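Local coordinates for protein polymeric Immunoglobulin Receptor (Oncorhynchus mykiss, PDB 5F1S) that probably binds polymeric immunoglobulins for transport across mucosal epithelia, its ectodomain corresponding to the secretory component released with them, at residues S15-C20 with V72-M77; W87-V92 with D101-L106; G113-N118 with Q132-Q137; Q167-R172 with F179-K184. One frame throughout, in Å; residues are numbered along the deposited sequence.

How the contacts relate
The four contacts fall two by two in tandem immunoglobulin V-type domains: contacts 1 and 2 in the first, contacts 3 and 4 in the second. In the first domain they belong to opposing sheets of the sandwich, their centres 12 Å apart, and the disulfide Cys20 SG to Cys90 SG (2.1 Å) sews them together. Contacts 3 and 4 share one sheet instead, with centres 15 Å apart; strands 129-135 and 178-183 are neighbours there, and Phe179 packs on Tyr135 and Leu114. Contacts in different domains do not touch one another: contacts 1 and 3 come within about 9 Å at their nearest atoms, whereas contacts 2 and 4 have centres 44 Å apart.

Contact 1 of 4, residues S15-C20 with V72-M77; sequences SVMIPC and VFTVTM
Cys20 sits squarely over the ring of Phe73: its CB lies 3.4 Å from the ring centroid, close to the ring normal, a CH-pi contact. The sulfur stands off obliquely, SG 4.1 Å from the same centroid, a sulfur-aromatic approach. Chi1 of Phe73 (62°) sets CG between its own backbone N and carbonyl carbon, the crowded position; the ring beyond lies beneath its cross-strand neighbour. Cysteine is needed here for the disulfide to Cys90, and its short side chain lets CB lie against the ring face. Further along the same face, Val16 and Met77 lie side by side, CG2 to CB 4.0 Å, and Ile18 stands opposite Val75. The outer face is more mixed: Met17 CG comes near Thr74 CG2, while Pro19 CB rests on Val72 CG2 at 3.8 Å. Beneath these side chains three antiparallel hydrogen-bonded pairs set the spacing, with Ile18 N to Val75 O at 2.8 Å among their six bonds. Pro19 can join the strand because it occupies a non-hydrogen-bonded pair, where its missing N-H costs no bond to 72-77. These are strands B and E of the first V-type domain. Phe73, Val75 and Met77 pack inward on strand 31-35, Cys20 forms the intersheet disulfide with Cys90, and strand 62-67 continues the sheet beyond 72-77.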
loop_
_atom_site.group_PDB
_atom_site.type_symbol
_atom_site.label_atom_id
_atom_site.label_comp_id
_atom_site.label_asym_id
_atom_site.label_seq_id
_atom_site.Cartn_x
_atom_site.Cartn_y
_atom_site.Cartn_z
ATOM N N SER A 15 0.907 -4.220 5.629
ATOM C CA SER A 15 2.063 -5.109 5.674
ATOM C C SER A 15 2.821 -4.983 4.370
ATOM O O SER A 15 2.241 -4.600 3.353
ATOM C CB SER A 15 1.604 -6.558 5.852
ATOM O OG SER A 15 0.977 -6.682 7.106
ATOM N N VAL A 16 4.113 -5.343 4.382
ATOM C CA VAL A 16 4.874 -5.492 3.151
ATOM C C VAL A 16 5.521 -6.869 3.107
ATOM O O VAL A 16 5.854 -7.455 4.134
ATOM C CB VAL A 16 5.957 -4.408 2.959
ATOM C CG1 VAL A 16 5.311 -3.016 2.807
ATOM C CG2 VAL A 16 6.963 -4.417 4.085
ATOM N N MET A 17 5.698 -7.358 1.891
ATOM C CA MET A 17 6.353 -8.630 1.612
ATOM C C MET A 17 7.474 -8.311 0.640
ATOM O O MET A 17 7.191 -7.903 -0.490
ATOM C CB MET A 17 5.382 -9.655 1.007
ATOM C CG MET A 17 6.053 -10.955 0.677
ATOM S SD MET A 17 4.834 -12.097 -0.166
ATOM C CE MET A 17 4.675 -11.355 -1.696
ATOM N N ILE A 18 8.721 -8.467 1.078
ATOM C CA ILE A 18 9.892 -7.969 0.368
ATOM C C ILE A 18 10.723 -9.172 -0.066
ATOM O O ILE A 18 11.249 -9.882 0.799
ATOM C CB ILE A 18 10.728 -7.030 1.251
ATOM C CG1 ILE A 18 9.852 -5.817 1.581
ATOM C CG2 ILE A 18 11.990 -6.636 0.559
ATOM C CD1 ILE A 18 10.366 -5.035 2.739
ATOM N N PRO A 19 10.929 -9.377 -1.369
ATOM C CA PRO A 19 11.895 -10.398 -1.831
ATOM C C PRO A 19 13.317 -9.871 -1.829
ATOM O O PRO A 19 13.619 -8.849 -2.470
ATOM C CB PRO A 19 11.429 -10.695 -3.261
ATOM C CG PRO A 19 10.915 -9.314 -3.750
ATOM C CD PRO A 19 10.272 -8.699 -2.516
ATOM N N CYS A 20 14.215 -10.673 -1.267
ATOM C CA CYS A 20 15.647 -10.452 -1.324
ATOM C C CYS A 20 16.218 -11.590 -2.148
ATOM O O CYS A 20 16.436 -12.691 -1.613
ATOM C CB CYS A 20 16.261 -10.442 0.074
ATOM S SG CYS A 20 15.703 -9.085 1.184
ATOM N N VAL A 72 15.804 -16.906 -3.069
ATOM C CA VAL A 72 15.216 -15.685 -2.538
ATOM C C VAL A 72 14.892 -15.935 -1.076
ATOM O O VAL A 72 14.448 -17.027 -0.707
ATOM C CB VAL A 72 13.974 -15.271 -3.344
ATOM C CG1 VAL A 72 12.910 -16.390 -3.377
ATOM C CG2 VAL A 72 13.357 -13.939 -2.826
ATOM N N PHE A 73 15.104 -14.931 -0.253
ATOM C CA PHE A 73 14.486 -14.914 1.065
ATOM C C PHE A 73 13.506 -13.758 1.125
ATOM O O PHE A 73 13.762 -12.690 0.583
ATOM C CB PHE A 73 15.527 -14.881 2.204
ATOM C CG PHE A 73 16.458 -13.662 2.276
ATOM C CD1 PHE A 73 17.664 -13.648 1.571
ATOM C CD2 PHE A 73 16.180 -12.598 3.130
ATOM C CE1 PHE A 73 18.574 -12.579 1.708
ATOM C CE2 PHE A 73 17.083 -11.519 3.272
ATOM C CZ PHE A 73 18.279 -11.518 2.564
ATOM N N THR A 74 12.361 -14.009 1.750
ATOM C CA THR A 74 11.257 -13.072 1.782
ATOM C C THR A 74 11.122 -12.560 3.205
ATOM O O THR A 74 11.083 -13.353 4.163
ATOM C CB THR A 74 9.976 -13.777 1.334
ATOM O OG1 THR A 74 10.169 -14.346 0.037
ATOM C CG2 THR A 74 8.791 -12.801 1.226
ATOM N N VAL A 75 11.071 -11.231 3.347
ATOM C CA VAL A 75 10.915 -10.593 4.633
ATOM C C VAL A 75 9.530 -9.960 4.680
ATOM O O VAL A 75 9.155 -9.228 3.775
ATOM C CB VAL A 75 12.019 -9.553 4.879
ATOM C CG1 VAL A 75 11.790 -8.882 6.219
ATOM C CG2 VAL A 75 13.410 -10.197 4.843
ATOM N N THR A 76 8.745 -10.297 5.697
ATOM C CA THR A 76 7.413 -9.738 5.855
ATOM C C THR A 76 7.413 -8.838 7.083
ATOM O O THR A 76 7.774 -9.267 8.180
ATOM C CB THR A 76 6.368 -10.859 6.001
ATOM O OG1 THR A 76 6.433 -11.678 4.836
ATOM C CG2 THR A 76 4.952 -10.281 6.160
ATOM N N MET A 77 7.004 -7.591 6.909
ATOM C CA MET A 77 6.872 -6.673 8.019
ATOM C C MET A 77 5.394 -6.322 8.104
ATOM O O MET A 77 4.778 -5.924 7.102
ATOM C CB MET A 77 7.737 -5.400 7.854
ATOM C CG MET A 77 9.237 -5.700 7.765
ATOM S SD MET A 77 10.156 -4.146 7.602
ATOM C CE MET A 77 10.088 -3.709 9.239
#

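Contact 2 of 4, residues W87-V92 with D101-L106; sequences WYWCGV and DVTASL
Tyr88 and Leu106 form one of two hydrogen-bonded pairs in this antiparallel hairpin, whose strand segments run 162° apart in direction and approach to 4.4 Å. Tyr88 N to Leu106 O is 2.9 Å and fairly straight; the Cys90 N to Ala104 O bond, at 2.8 Å, is more bent (136° at the hydrogen). Val92 N to Val102 O closes the far end. Trp89 dominates the outer face: chi1 -58° puts CG anti to the carbonyl carbon, and the indole beyond it lies across Ser105, whose CB sits over one face, 3.5 Å from the six-membered ring's centroid. Serine is slim enough to pass beneath so broad a ring. Trp89 NE1 hydrogen-bonds Gly36 O, just past strand 31-35; an alanine here would probably uncover Ser105 CB and leave that carbonyl without its indole N-H. Trp87 CE3 lies 3.3 Å from Leu106 C. On the inner face Tyr88 CB meets Leu106 CD2 at 4.0 Å, and the small Ala104 stands beside the disulfide cysteine, Cys90. This is the F-G hairpin of a V-type immunoglobulin domain; Tyr88, its OH bonded to Asp84 O, makes the tyrosine corner of the Asp-x-Gly-x-Tyr-x-Cys motif.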
loop_
_atom_site.group_PDB
_atom_site.type_symbol
_atom_site.label_atom_id
_atom_site.label_comp_id
_atom_site.label_asym_id
_atom_site.label_seq_id
_atom_site.Cartn_x
_atom_site.Cartn_y
_atom_site.Cartn_z
ATOM N N TRP A 87 15.392 3.332 5.963
ATOM C CA TRP A 87 16.164 2.444 5.116
ATOM C C TRP A 87 16.314 1.075 5.773
ATOM O O TRP A 87 16.544 0.979 6.989
ATOM C CB TRP A 87 17.547 3.052 4.847
ATOM C CG TRP A 87 17.475 4.194 3.881
ATOM C CD1 TRP A 87 17.432 5.525 4.184
ATOM C CD2 TRP A 87 17.421 4.103 2.460
ATOM N NE1 TRP A 87 17.356 6.257 3.034
ATOM C CE2 TRP A 87 17.362 5.421 1.957
ATOM C CE3 TRP A 87 17.420 3.034 1.552
ATOM C CZ2 TRP A 87 17.267 5.698 0.588
ATOM C CZ3 TRP A 87 17.359 3.318 0.171
ATOM C CH2 TRP A 87 17.271 4.639 -0.289
ATOM N N TYR A 88 16.226 0.044 4.937
ATOM C CA TYR A 88 16.405 -1.350 5.332
ATOM C C TYR A 88 17.333 -2.063 4.352
ATOM O O TYR A 88 17.497 -1.648 3.196
ATOM C CB TYR A 88 15.060 -2.056 5.369
ATOM C CG TYR A 88 14.140 -1.579 6.466
ATOM C CD1 TYR A 88 13.393 -0.408 6.316
ATOM C CD2 TYR A 88 14.044 -2.271 7.652
ATOM C CE1 TYR A 88 12.532 0.012 7.317
ATOM C CE2 TYR A 88 13.198 -1.848 8.675
ATOM C CZ TYR A 88 12.451 -0.696 8.495
ATOM O OH TYR A 88 11.618 -0.305 9.506
ATOM N N TRP A 89 17.953 -3.151 4.832
ATOM C CA TRP A 89 18.934 -3.910 4.043
ATOM C C TRP A 89 18.648 -5.403 4.078
ATOM O O TRP A 89 18.417 -5.947 5.142
ATOM C CB TRP A 89 20.367 -3.726 4.561
ATOM C CG TRP A 89 20.798 -2.333 4.579
ATOM C CD1 TRP A 89 20.458 -1.379 5.525
ATOM C CD2 TRP A 89 21.631 -1.675 3.633
ATOM N NE1 TRP A 89 21.045 -0.190 5.206
ATOM C CE2 TRP A 89 21.748 -0.332 4.047
ATOM C CE3 TRP A 89 22.274 -2.070 2.447
ATOM C CZ2 TRP A 89 22.512 0.600 3.338
ATOM C CZ3 TRP A 89 23.004 -1.137 1.749
ATOM C CH2 TRP A 89 23.117 0.185 2.207
ATOM N N CYS A 90 18.592 -6.016 2.900
ATOM C CA CYS A 90 18.783 -7.454 2.709
ATOM C C CYS A 90 20.244 -7.775 2.938
ATOM O O CYS A 90 21.095 -7.093 2.364
ATOM C CB CYS A 90 18.463 -7.850 1.258
ATOM S SG CYS A 90 16.875 -7.522 0.561
ATOM N N GLY A 91 20.554 -8.802 3.735
ATOM C CA GLY A 91 21.946 -9.221 3.905
ATOM C C GLY A 91 22.129 -10.730 3.853
ATOM O O GLY A 91 21.247 -11.499 4.233
ATOM N N VAL A 92 23.316 -11.146 3.393
ATOM C CA VAL A 92 23.781 -12.531 3.511
ATOM C C VAL A 92 24.984 -12.529 4.443
ATOM O O VAL A 92 25.900 -11.714 4.276
ATOM C CB VAL A 92 24.164 -13.159 2.164
ATOM C CG1 VAL A 92 24.614 -14.630 2.399
ATOM C CG2 VAL A 92 23.021 -13.094 1.092
ATOM N N ASP A 101 28.382 -7.018 -2.652
ATOM C CA ASP A 101 27.926 -8.217 -3.333
ATOM C C ASP A 101 26.863 -8.979 -2.536
ATOM O O ASP A 101 26.243 -9.873 -3.106
ATOM C CB ASP A 101 29.091 -9.198 -3.586
ATOM C CG ASP A 101 30.057 -8.723 -4.693
ATOM O OD1 ASP A 101 29.625 -7.994 -5.609
ATOM O OD2 ASP A 101 31.244 -9.138 -4.646
ATOM N N VAL A 102 26.703 -8.715 -1.240
ATOM C CA VAL A 102 25.861 -9.577 -0.398
ATOM C C VAL A 102 24.849 -8.754 0.386
ATOM O O VAL A 102 24.295 -9.224 1.391
ATOM C CB VAL A 102 26.719 -10.433 0.560
ATOM C CG1 VAL A 102 27.423 -11.492 -0.256
ATOM C CG2 VAL A 102 27.714 -9.615 1.334
ATOM N N THR A 103 24.585 -7.527 -0.067
ATOM C CA THR A 103 23.572 -6.697 0.605
ATOM C C THR A 103 22.830 -5.874 -0.462
ATOM O O THR A 103 23.292 -5.699 -1.596
ATOM C CB THR A 103 24.175 -5.720 1.653
ATOM O OG1 THR A 103 25.037 -4.781 0.977
ATOM C CG2 THR A 103 24.951 -6.429 2.812
ATOM N N ALA A 104 21.650 -5.376 -0.096
ATOM C CA ALA A 104 20.899 -4.507 -0.989
ATOM C C ALA A 104 19.974 -3.678 -0.109
ATOM O O ALA A 104 19.471 -4.188 0.898
ATOM C CB ALA A 104 20.111 -5.294 -2.057
ATOM N N SER A 105 19.792 -2.390 -0.435
ATOM C CA SER A 105 18.970 -1.548 0.413
ATOM C C SER A 105 17.653 -1.193 -0.276
ATOM O O SER A 105 17.522 -1.216 -1.503
ATOM C CB SER A 105 19.661 -0.231 0.772
ATOM O OG SER A 105 20.048 0.407 -0.432
ATOM N N LEU A 106 16.712 -0.736 0.537
ATOM C CA LEU A 106 15.550 -0.047 -0.015
ATOM C C LEU A 106 14.967 0.801 1.093
ATOM O O LEU A 106 15.194 0.564 2.279
ATOM C CB LEU A 106 14.493 -0.978 -0.583
ATOM C CG LEU A 106 13.504 -1.519 0.454
ATOM C CD1 LEU A 106 12.443 -2.290 -0.204
ATOM C CD2 LEU A 106 14.285 -2.369 1.408
#

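Contact 3 of 4, residues G113-N118 with Q132-Q137; sequences GLSVVN and QCLYSQ
Tyr135 meets Leu114 through its stem, with CB 3.9 Å from Leu114 CG, while the ring reaches beyond the pair. The ring's own partners come from other strands: Phe179 packs on it, Lys144 makes a cation-pi contact, and its OH is hydrogen-bonded to Asp173. The other flat group, the amide of Gln132, stays outside the contact; the chain carrying it is touched at CB by Val117 CG2, 3.9 Å away. On the face away from Leu114 and Tyr135, Ser115 and Leu134 pair, Ser115 OG lying 3.5 Å from Leu134 CD1. Ser115 chi1 is 69°, which sets OG between the backbone N and carbonyl carbon and against the leucine. Leu11 of the first domain packs on both, and Arg14 is hydrogen-bonded to Tyr135 O, so this edge of the second domain faces the first. Ser115 N approaches Leu134 O from above the carbonyl plane at 3.0 Å, while Val117 N to Gln132 O is longer, at 3.3 Å. Gly113 has a phi of 139°, where a CB would collide with the preceding carbonyl oxygen; its N-H is held by Ser136 OG at 3.0 Å. Beyond Val117 the strands part, and one water accepts from both Asn118 N and Gln132 N. Strands A and B pair over a short length, and a serine hydroxyl at one end and a water at the other take up backbone N-H groups.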
loop_
_atom_site.group_PDB
_atom_site.type_symbol
_atom_site.label_atom_id
_atom_site.label_comp_id
_atom_site.label_asym_id
_atom_site.label_seq_id
_atom_site.Cartn_x
_atom_site.Cartn_y
_atom_site.Cartn_z
ATOM N N GLY A 113 -2.781 8.784 5.760
ATOM C CA GLY A 113 -3.744 9.402 4.887
ATOM C C GLY A 113 -4.449 8.398 4.023
ATOM O O GLY A 113 -4.770 7.279 4.464
ATOM N N LEU A 114 -4.713 8.798 2.766
ATOM C CA LEU A 114 -5.551 8.027 1.869
ATOM C C LEU A 114 -4.825 7.816 0.559
ATOM O O LEU A 114 -3.956 8.619 0.180
ATOM C CB LEU A 114 -6.918 8.691 1.554
ATOM C CG LEU A 114 -7.904 8.656 2.735
ATOM C CD1 LEU A 114 -7.579 9.748 3.695
ATOM C CD2 LEU A 114 -9.310 8.791 2.197
ATOM N N SER A 115 -5.173 6.734 -0.126
ATOM C CA SER A 115 -4.691 6.512 -1.498
ATOM C C SER A 115 -5.789 5.853 -2.305
ATOM O O SER A 115 -6.832 5.460 -1.781
ATOM C CB SER A 115 -3.433 5.631 -1.520
ATOM O OG SER A 115 -3.791 4.318 -1.145
ATOM N N VAL A 116 -5.576 5.709 -3.596
ATOM C CA VAL A 116 -6.612 5.115 -4.423
ATOM C C VAL A 116 -5.980 4.100 -5.339
ATOM O O VAL A 116 -4.862 4.305 -5.827
ATOM C CB VAL A 116 -7.388 6.207 -5.187
ATOM C CG1 VAL A 116 -6.481 6.949 -6.154
ATOM C CG2 VAL A 116 -8.570 5.626 -5.881
ATOM N N VAL A 117 -6.677 2.970 -5.514
ATOM C CA VAL A 117 -6.160 1.911 -6.368
ATOM C C VAL A 117 -5.964 2.443 -7.781
ATOM O O VAL A 117 -4.853 2.441 -8.318
ATOM C CB VAL A 117 -7.098 0.683 -6.347
ATOM C CG1 VAL A 117 -6.654 -0.334 -7.393
ATOM C CG2 VAL A 117 -7.159 0.004 -4.926
ATOM N N ASN A 118 -7.033 2.970 -8.380
ATOM C CA ASN A 118 -6.931 3.562 -9.709
ATOM C C ASN A 118 -7.485 4.976 -9.643
ATOM O O ASN A 118 -8.682 5.153 -9.397
ATOM C CB ASN A 118 -7.702 2.712 -10.727
ATOM C CG ASN A 118 -7.529 3.198 -12.170
ATOM O OD1 ASN A 118 -6.601 3.968 -12.493
ATOM N ND2 ASN A 118 -8.434 2.739 -13.054
ATOM N N GLN A 132 -12.045 2.368 -5.346
ATOM C CA GLN A 132 -11.610 1.779 -4.086
ATOM C C GLN A 132 -10.644 2.735 -3.406
ATOM O O GLN A 132 -9.506 2.919 -3.858
ATOM C CB GLN A 132 -10.965 0.408 -4.249
ATOM C CG GLN A 132 -10.846 -0.235 -2.822
ATOM C CD GLN A 132 -10.526 -1.718 -2.836
ATOM O OE1 GLN A 132 -10.543 -2.363 -3.884
ATOM N NE2 GLN A 132 -10.249 -2.265 -1.665
ATOM N N CYS A 133 -11.115 3.371 -2.346
ATOM C CA CYS A 133 -10.331 4.318 -1.585
ATOM C C CYS A 133 -9.702 3.605 -0.399
ATOM O O CYS A 133 -10.413 3.027 0.430
ATOM C CB CYS A 133 -11.183 5.464 -1.071
ATOM S SG CYS A 133 -12.475 6.182 -2.204
ATOM N N LEU A 134 -8.396 3.682 -0.291
ATOM C CA LEU A 134 -7.657 3.052 0.789
ATOM C C LEU A 134 -7.297 4.075 1.849
ATOM O O LEU A 134 -7.096 5.250 1.551
ATOM C CB LEU A 134 -6.374 2.432 0.263
ATOM C CG LEU A 134 -6.558 1.572 -0.989
ATOM C CD1 LEU A 134 -5.162 1.114 -1.437
ATOM C CD2 LEU A 134 -7.403 0.367 -0.680
ATOM N N TYR A 135 -7.217 3.635 3.107
ATOM C CA TYR A 135 -6.835 4.581 4.139
ATOM C C TYR A 135 -6.013 3.926 5.234
ATOM O O TYR A 135 -6.076 2.718 5.437
ATOM C CB TYR A 135 -8.064 5.264 4.743
ATOM C CG TYR A 135 -9.042 4.345 5.365
ATOM C CD1 TYR A 135 -8.852 3.868 6.662
ATOM C CD2 TYR A 135 -10.150 3.945 4.687
ATOM C CE1 TYR A 135 -9.773 3.033 7.247
ATOM C CE2 TYR A 135 -11.084 3.088 5.263
ATOM C CZ TYR A 135 -10.883 2.658 6.554
ATOM O OH TYR A 135 -11.807 1.820 7.126
ATOM N N SER A 136 -5.188 4.739 5.888
ATOM C CA SER A 136 -4.282 4.279 6.926
ATOM C C SER A 136 -5.017 4.153 8.262
ATOM O O SER A 136 -6.154 4.634 8.440
ATOM C CB SER A 136 -3.098 5.211 7.078
ATOM O OG SER A 136 -3.494 6.501 7.514
ATOM N N GLN A 137 -4.321 3.534 9.219
ATOM C CA GLN A 137 -5.001 2.995 10.406
ATOM C C GLN A 137 -5.687 4.073 11.214
ATOM O O GLN A 137 -6.697 3.802 11.876
ATOM C CB GLN A 137 -4.030 2.247 11.337
ATOM C CG GLN A 137 -2.994 3.147 11.908
ATOM C CD GLN A 137 -1.868 2.419 12.634
ATOM O OE1 GLN A 137 -1.594 1.249 12.359
ATOM N NE2 GLN A 137 -1.186 3.133 13.535
HETATM O O HOH W 1 -10.078 3.139 -7.808
#

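Contact 4 of 4, residues Q167-R172 with F179-K184; sequences QAVEIR and FTVTLK
Val169 supplies two apolar contacts on the inner face: CG2 lies beside Leu183 CD2 at 4.0 Å, the two side chains pointing the same way, and CG1 touches Val181 CG1. Ile171 continues the row, its CG2 3.9 Å from Phe179 CD1. Beta-branched residues suit these extended strands, and the row packs against Trp146 and Leu156 across the sandwich. Backbone hydrogen bonds join the strands in antiparallel register, Thr182 N to Glu170 O being short (2.7 Å) and nearly straight. Thr180 N reaches Arg172 O from 35° above the carbonyl plane, whereas Arg172 N lies in the carbonyl plane of Thr180. This pairing is the D-E hairpin of the second V-type domain, with strand 129-135 on the other side of 179-183. On the outer face, water contributes: one molecule donates to Glu170 O at 3.2 Å and bonds the hydroxyls of Thr180 and Thr182. Threonine fits there, giving a methyl and a polar arm at once. Among the charged side chains Lys184 bends at chi2 and chi3 to lay CE 3.4 Å from Gln167 O, while NZ forms a salt bridge with Glu165 and a hydrogen bond to Asp166 O. A methionine in its place would probably leave Glu165, already near the like-charged Glu170, without its counter-charge and Asp166 O without its donor. Glu170 OE1, 5.3 Å from Lys184 NZ, may feel a weak longer-range attraction.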
loop_
_atom_site.group_PDB
_atom_site.type_symbol
_atom_site.label_atom_id
_atom_site.label_comp_id
_atom_site.label_asym_id
_atom_site.label_seq_id
_atom_site.Cartn_x
_atom_site.Cartn_y
_atom_site.Cartn_z
ATOM N N GLN A 167 -29.950 6.675 -4.716
ATOM C CA GLN A 167 -30.289 6.073 -6.003
ATOM C C GLN A 167 -29.069 5.926 -6.899
ATOM O O GLN A 167 -29.019 5.022 -7.740
ATOM C CB GLN A 167 -31.335 6.928 -6.719
ATOM C CG GLN A 167 -32.730 6.785 -6.190
ATOM C CD GLN A 167 -33.683 7.589 -7.030
ATOM O OE1 GLN A 167 -33.865 8.788 -6.808
ATOM N NE2 GLN A 167 -34.261 6.946 -8.043
ATOM N N ALA A 168 -28.091 6.797 -6.728
ATOM C CA ALA A 168 -26.962 6.909 -7.647
ATOM C C ALA A 168 -25.658 6.323 -7.122
ATOM O O ALA A 168 -24.809 5.905 -7.923
ATOM C CB ALA A 168 -26.714 8.381 -7.967
ATOM N N VAL A 169 -25.468 6.301 -5.808
ATOM C CA VAL A 169 -24.155 6.049 -5.225
ATOM C C VAL A 169 -24.314 5.181 -3.990
ATOM O O VAL A 169 -25.207 5.422 -3.172
ATOM C CB VAL A 169 -23.457 7.373 -4.862
ATOM C CG1 VAL A 169 -22.124 7.097 -4.135
ATOM C CG2 VAL A 169 -23.250 8.244 -6.120
ATOM N N GLU A 170 -23.437 4.188 -3.847
ATOM C CA GLU A 170 -23.293 3.453 -2.598
ATOM C C GLU A 170 -21.850 3.565 -2.102
ATOM O O GLU A 170 -20.896 3.465 -2.886
ATOM C CB GLU A 170 -23.680 1.995 -2.762
ATOM C CG GLU A 170 -23.489 1.161 -1.459
ATOM C CD GLU A 170 -23.688 -0.328 -1.654
ATOM O OE1 GLU A 170 -24.252 -0.717 -2.699
ATOM O OE2 GLU A 170 -23.269 -1.110 -0.761
ATOM N N ILE A 171 -21.693 3.811 -0.805
ATOM C CA ILE A 171 -20.385 3.745 -0.170
ATOM C C ILE A 171 -20.426 2.647 0.875
ATOM O O ILE A 171 -21.377 2.580 1.669
ATOM C CB ILE A 171 -19.988 5.087 0.459
ATOM C CG1 ILE A 171 -20.136 6.238 -0.536
ATOM C CG2 ILE A 171 -18.555 4.989 1.000
ATOM C CD1 ILE A 171 -19.957 7.651 0.076
ATOM N N ARG A 172 -19.392 1.800 0.874
ATOM C CA ARG A 172 -19.238 0.728 1.844
ATOM C C ARG A 172 -17.822 0.789 2.398
ATOM O O ARG A 172 -16.848 0.514 1.680
ATOM C CB ARG A 172 -19.531 -0.631 1.218
ATOM C CG ARG A 172 -19.428 -1.786 2.216
ATOM C CD ARG A 172 -19.844 -3.107 1.598
ATOM N NE ARG A 172 -19.772 -4.201 2.562
ATOM C CZ ARG A 172 -20.142 -5.454 2.308
ATOM N NH1 ARG A 172 -20.619 -5.785 1.117
ATOM N NH2 ARG A 172 -20.037 -6.378 3.251
ATOM N N PHE A 179 -12.601 1.925 1.740
ATOM C CA PHE A 179 -14.022 2.072 1.461
ATOM C C PHE A 179 -14.213 2.150 -0.035
ATOM O O PHE A 179 -13.360 2.681 -0.740
ATOM C CB PHE A 179 -14.639 3.292 2.220
ATOM C CG PHE A 179 -14.072 4.673 1.876
ATOM C CD1 PHE A 179 -14.729 5.510 0.982
ATOM C CD2 PHE A 179 -12.974 5.166 2.530
ATOM C CE1 PHE A 179 -14.266 6.779 0.718
ATOM C CE2 PHE A 179 -12.499 6.447 2.277
ATOM C CZ PHE A 179 -13.154 7.262 1.374
ATOM N N THR A 180 -15.264 1.513 -0.526
ATOM C CA THR A 180 -15.559 1.486 -1.955
ATOM C C THR A 180 -16.717 2.421 -2.235
ATOM O O THR A 180 -17.683 2.480 -1.469
ATOM C CB THR A 180 -15.911 0.078 -2.435
ATOM O OG1 THR A 180 -17.035 -0.405 -1.690
ATOM C CG2 THR A 180 -14.743 -0.858 -2.196
ATOM N N VAL A 181 -16.623 3.132 -3.348
ATOM C CA VAL A 181 -17.663 4.047 -3.794
ATOM C C VAL A 181 -18.165 3.458 -5.103
ATOM O O VAL A 181 -17.399 3.318 -6.061
ATOM C CB VAL A 181 -17.157 5.491 -3.977
ATOM C CG1 VAL A 181 -18.282 6.437 -4.462
ATOM C CG2 VAL A 181 -16.538 6.044 -2.708
ATOM N N THR A 182 -19.435 3.070 -5.145
ATOM C CA THR A 182 -20.019 2.534 -6.366
ATOM C C THR A 182 -20.913 3.599 -6.978
ATOM O O THR A 182 -21.860 4.054 -6.335
ATOM C CB THR A 182 -20.809 1.247 -6.093
ATOM O OG1 THR A 182 -19.912 0.262 -5.600
ATOM C CG2 THR A 182 -21.425 0.720 -7.386
ATOM N N LEU A 183 -20.567 4.032 -8.195
ATOM C CA LEU A 183 -21.397 4.915 -9.006
ATOM C C LEU A 183 -22.290 4.007 -9.843
ATOM O O LEU A 183 -21.804 3.291 -10.722
ATOM C CB LEU A 183 -20.528 5.813 -9.883
ATOM C CG LEU A 183 -19.389 6.485 -9.102
ATOM C CD1 LEU A 183 -18.589 7.444 -9.989
ATOM C CD2 LEU A 183 -19.914 7.251 -7.990
ATOM N N LYS A 184 -23.589 3.996 -9.527
ATOM C CA LYS A 184 -24.448 2.898 -9.944
ATOM C C LYS A 184 -24.880 3.019 -11.395
ATOM O O LYS A 184 -25.059 1.991 -12.069
ATOM C CB LYS A 184 -25.673 2.836 -9.033
ATOM C CG LYS A 184 -25.458 1.939 -7.837
ATOM C CD LYS A 184 -26.081 2.497 -6.562
ATOM C CE LYS A 184 -27.539 2.257 -6.470
ATOM N NZ LYS A 184 -27.971 2.240 -5.037
HETATM O O HOH W 2 -19.677 0.510 -2.712
#